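PDB 6TA8: tyrocidine synthase 2 from Brevibacillus parabrevis, which is a large multidomain enzyme of the nonribosomal peptide synthetase family, represented here by a condensation-domain region. Local coordinates for residues Gln57-Asp65 with Gly399-Thr407. Numbering follows the deposited sequence.
Sequences QAVMLFRED and GFTFSPLGT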
loop_
_atom_site.group_PDB
_atom_site.type_symbol
_atom_site.label_atom_id
_atom_site.label_comp_id
_atom_site.label_asym_id
_atom_site.label_seq_id
_atom_site.Cartn_x
_atom_site.Cartn_y
_atom_site.Cartn_z
ATOM N N GLN A 57 2.796 0.206 -8.610
ATOM C CA GLN A 57 1.917 1.281 -8.176
ATOM C C GLN A 57 2.220 2.493 -9.043
ATOM O O GLN A 57 3.380 2.743 -9.384
ATOM C CB GLN A 57 2.118 1.621 -6.690
ATOM C CG GLN A 57 1.462 0.642 -5.729
ATOM C CD GLN A 57 1.640 1.045 -4.278
ATOM O OE1 GLN A 57 2.526 1.833 -3.943
ATOM N NE2 GLN A 57 0.796 0.502 -3.406
ATOM N N ALA A 58 1.183 3.241 -9.410
ATOM C CA ALA A 58 1.365 4.344 -10.342
ATOM C C ALA A 58 0.388 5.465 -10.028
ATOM O O ALA A 58 -0.686 5.238 -9.465
ATOM C CB ALA A 58 1.186 3.881 -11.794
ATOM N N VAL A 59 0.783 6.685 -10.397
ATOM C CA VAL A 59 -0.065 7.863 -10.292
ATOM C C VAL A 59 -0.001 8.618 -11.612
ATOM O O VAL A 59 1.014 8.597 -12.316
ATOM C CB VAL A 59 0.343 8.783 -9.115
ATOM C CG1 VAL A 59 0.272 8.033 -7.791
ATOM C CG2 VAL A 59 1.737 9.363 -9.329
ATOM N N MET A 60 -1.103 9.280 -11.955
ATOM C CA MET A 60 -1.206 10.076 -13.171
ATOM C C MET A 60 -1.408 11.531 -12.777
ATOM O O MET A 60 -2.425 11.873 -12.163
ATOM C CB MET A 60 -2.355 9.584 -14.056
ATOM C CG MET A 60 -2.536 10.363 -15.350
ATOM S SD MET A 60 -1.367 9.891 -16.640
ATOM C CE MET A 60 -1.969 8.261 -17.067
ATOM N N LEU A 61 -0.440 12.376 -13.113
ATOM C CA LEU A 61 -0.486 13.792 -12.781
ATOM C C LEU A 61 -0.941 14.607 -13.986
ATOM O O LEU A 61 -0.970 14.130 -15.122
ATOM C CB LEU A 61 0.883 14.272 -12.293
ATOM C CG LEU A 61 1.519 13.431 -11.183
ATOM C CD1 LEU A 61 2.892 13.970 -10.818
ATOM C CD2 LEU A 61 0.614 13.384 -9.962
ATOM N N PHE A 62 -1.297 15.863 -13.721
ATOM C CA PHE A 62 -1.813 16.755 -14.746
ATOM C C PHE A 62 -1.325 18.171 -14.478
ATOM O O PHE A 62 -1.115 18.566 -13.328
ATOM C CB PHE A 62 -3.350 16.718 -14.792
ATOM C CG PHE A 62 -3.959 17.722 -15.732
ATOM C CD1 PHE A 62 -3.669 17.691 -17.086
ATOM C CD2 PHE A 62 -4.827 18.692 -15.260
ATOM C CE1 PHE A 62 -4.230 18.614 -17.950
ATOM C CE2 PHE A 62 -5.391 19.616 -16.119
ATOM C CZ PHE A 62 -5.092 19.577 -17.464
ATOM N N ARG A 63 -1.136 18.927 -15.556
ATOM C CA ARG A 63 -0.772 20.337 -15.464
ATOM C C ARG A 63 -1.388 21.056 -16.653
ATOM O O ARG A 63 -1.060 20.740 -17.802
ATOM C CB ARG A 63 0.748 20.520 -15.441
ATOM C CG ARG A 63 1.202 21.863 -14.896
ATOM C CD ARG A 63 2.717 21.966 -14.859
ATOM N NE ARG A 63 3.169 23.337 -14.641
ATOM C CZ ARG A 63 3.521 23.830 -13.459
ATOM N NH1 ARG A 63 3.474 23.063 -12.378
ATOM N NH2 ARG A 63 3.921 25.090 -13.355
ATOM N N GLU A 64 -2.279 22.012 -16.376
ATOM C CA GLU A 64 -3.030 22.662 -17.447
ATOM C C GLU A 64 -2.109 23.405 -18.408
ATOM O O GLU A 64 -2.298 23.348 -19.628
ATOM C CB GLU A 64 -4.076 23.611 -16.858
ATOM C CG GLU A 64 -3.561 24.507 -15.742
ATOM C CD GLU A 64 -3.704 23.875 -14.370
ATOM O OE1 GLU A 64 -4.727 24.131 -13.698
ATOM O OE2 GLU A 64 -2.794 23.123 -13.964
ATOM N N ASP A 65 -1.106 24.105 -17.881
ATOM C CA ASP A 65 -0.139 24.790 -18.731
ATOM C C ASP A 65 0.917 23.849 -19.296
ATOM O O ASP A 65 1.785 24.301 -20.051
ATOM C CB ASP A 65 0.538 25.927 -17.959
ATOM C CG ASP A 65 1.066 25.486 -16.610
ATOM O OD1 ASP A 65 0.344 24.757 -15.899
ATOM O OD2 ASP A 65 2.202 25.870 -16.260
ATOM N N GLY A 399 1.849 21.773 -6.259
ATOM C CA GLY A 399 2.095 22.584 -7.435
ATOM C C GLY A 399 1.406 22.056 -8.675
ATOM O O GLY A 399 1.143 22.810 -9.618
ATOM N N PHE A 400 1.109 20.760 -8.687
ATOM C CA PHE A 400 0.434 20.108 -9.795
ATOM C C PHE A 400 -0.983 19.714 -9.378
ATOM O O PHE A 400 -1.475 20.105 -8.313
ATOM C CB PHE A 400 1.245 18.896 -10.268
ATOM C CG PHE A 400 1.716 17.999 -9.152
ATOM C CD1 PHE A 400 0.817 17.230 -8.428
ATOM C CD2 PHE A 400 3.062 17.920 -8.832
ATOM C CE1 PHE A 400 1.248 16.407 -7.406
ATOM C CE2 PHE A 400 3.500 17.096 -7.809
ATOM C CZ PHE A 400 2.591 16.339 -7.096
ATOM N N THR A 401 -1.640 18.932 -10.228
ATOM C CA THR A 401 -2.941 18.363 -9.914
ATOM C C THR A 401 -2.990 16.935 -10.438
ATOM O O THR A 401 -2.246 16.559 -11.347
ATOM C CB THR A 401 -4.094 19.187 -10.507
ATOM O OG1 THR A 401 -5.313 18.438 -10.425
ATOM C CG2 THR A 401 -3.815 19.533 -11.960
ATOM N N PHE A 402 -3.872 16.138 -9.845
ATOM C CA PHE A 402 -4.024 14.741 -10.223
ATOM C C PHE A 402 -4.988 14.629 -11.398
ATOM O O PHE A 402 -6.091 15.184 -11.361
ATOM C CB PHE A 402 -4.520 13.913 -9.037
ATOM C CG PHE A 402 -3.522 13.802 -7.919
ATOM C CD1 PHE A 402 -3.430 14.789 -6.953
ATOM C CD2 PHE A 402 -2.671 12.711 -7.838
ATOM C CE1 PHE A 402 -2.511 14.692 -5.924
ATOM C CE2 PHE A 402 -1.749 12.607 -6.812
ATOM C CZ PHE A 402 -1.670 13.599 -5.854
ATOM N N SER A 403 -4.563 13.912 -12.434
ATOM C CA SER A 403 -5.361 13.803 -13.643
ATOM C C SER A 403 -6.552 12.873 -13.420
ATOM O O SER A 403 -6.456 11.890 -12.681
ATOM C CB SER A 403 -4.509 13.282 -14.798
ATOM O OG SER A 403 -5.314 12.934 -15.912
ATOM N N PRO A 404 -7.693 13.167 -14.051
ATOM C CA PRO A 404 -8.860 12.280 -13.922
ATOM C C PRO A 404 -8.690 10.937 -14.614
ATOM O O PRO A 404 -9.530 10.049 -14.412
ATOM C CB PRO A 404 -9.994 13.090 -14.570
ATOM C CG PRO A 404 -9.474 14.499 -14.678
ATOM C CD PRO A 404 -7.998 14.374 -14.835
ATOM N N LEU A 405 -7.642 10.758 -15.412
ATOM C CA LEU A 405 -7.444 9.520 -16.146
ATOM C C LEU A 405 -6.914 8.422 -15.229
ATOM O O LEU A 405 -6.351 8.678 -14.161
ATOM C CB LEU A 405 -6.478 9.732 -17.310
ATOM C CG LEU A 405 -6.813 10.873 -18.268
ATOM C CD1 LEU A 405 -5.825 10.900 -19.421
ATOM C CD2 LEU A 405 -8.239 10.741 -18.780
ATOM N N GLY A 406 -7.101 7.178 -15.668
ATOM C CA GLY A 406 -6.588 6.043 -14.937
ATOM C C GLY A 406 -5.112 5.807 -15.199
ATOM O O GLY A 406 -4.499 6.400 -16.085
ATOM N N THR A 407 -4.538 4.912 -14.399
ATOM C CA THR A 407 -3.128 4.568 -14.504
ATOM C C THR A 407 -2.873 3.336 -15.360
ATOM O O THR A 407 -1.708 3.019 -15.627
ATOM C CB THR A 407 -2.536 4.334 -13.108
ATOM O OG1 THR A 407 -3.064 3.118 -12.565
ATOM C CG2 THR A 407 -2.884 5.488 -12.182
#
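Phe-62 and Thr-401 hold the short strand 401-402 against the edge of strand 56-63 as a hydrogen-bonded antiparallel pair. Phe-62 N donates to Thr-401 O in a short, bent bond (2.6 Å, 139° at the hydrogen), and Thr-401 N returns one to Phe-62 O at 3.2 Å. The two carbonyl oxygens lie close but are not bonded to each other; each accepts from the opposite N-H. Beside them Thr-401 CG2 packs 3.6 Å from Phe-62 CD2, the threonine methyl giving the ring an apolar neighbour. Two residues further along each segment, Ser-403 N donates to Met-60 O at 3.0 Å. Alternate residues of strand 56-63, Leu-61 among them, pair instead with strand 155-163.

Ser-403 suits the turn that follows. Its OG, anti to the backbone N (chi1 169°), accepts from Leu-405 N at 3.2 Å in a nearly straight ST-turn bond, and also bonds His-157 ND1. The small CB fits between Met-60 CG and Phe-62 CB. Met-60, a flexible chain bent at chi2 and chi3, brings CE to 3.3 Å from Gly-406 O.

On the other face Leu-61 offers two methyls to two rings: CD1 sits over the centre of Phe-400 in a CH-pi contact, and CD2 touches both Phe-400 CE1 and Phe-402 CD2. The chemistry implies that backbone bonds set the register of this added edge strand, with apolar groups packing both faces and the Ser-403 hydroxyl engaged where the chain turns away.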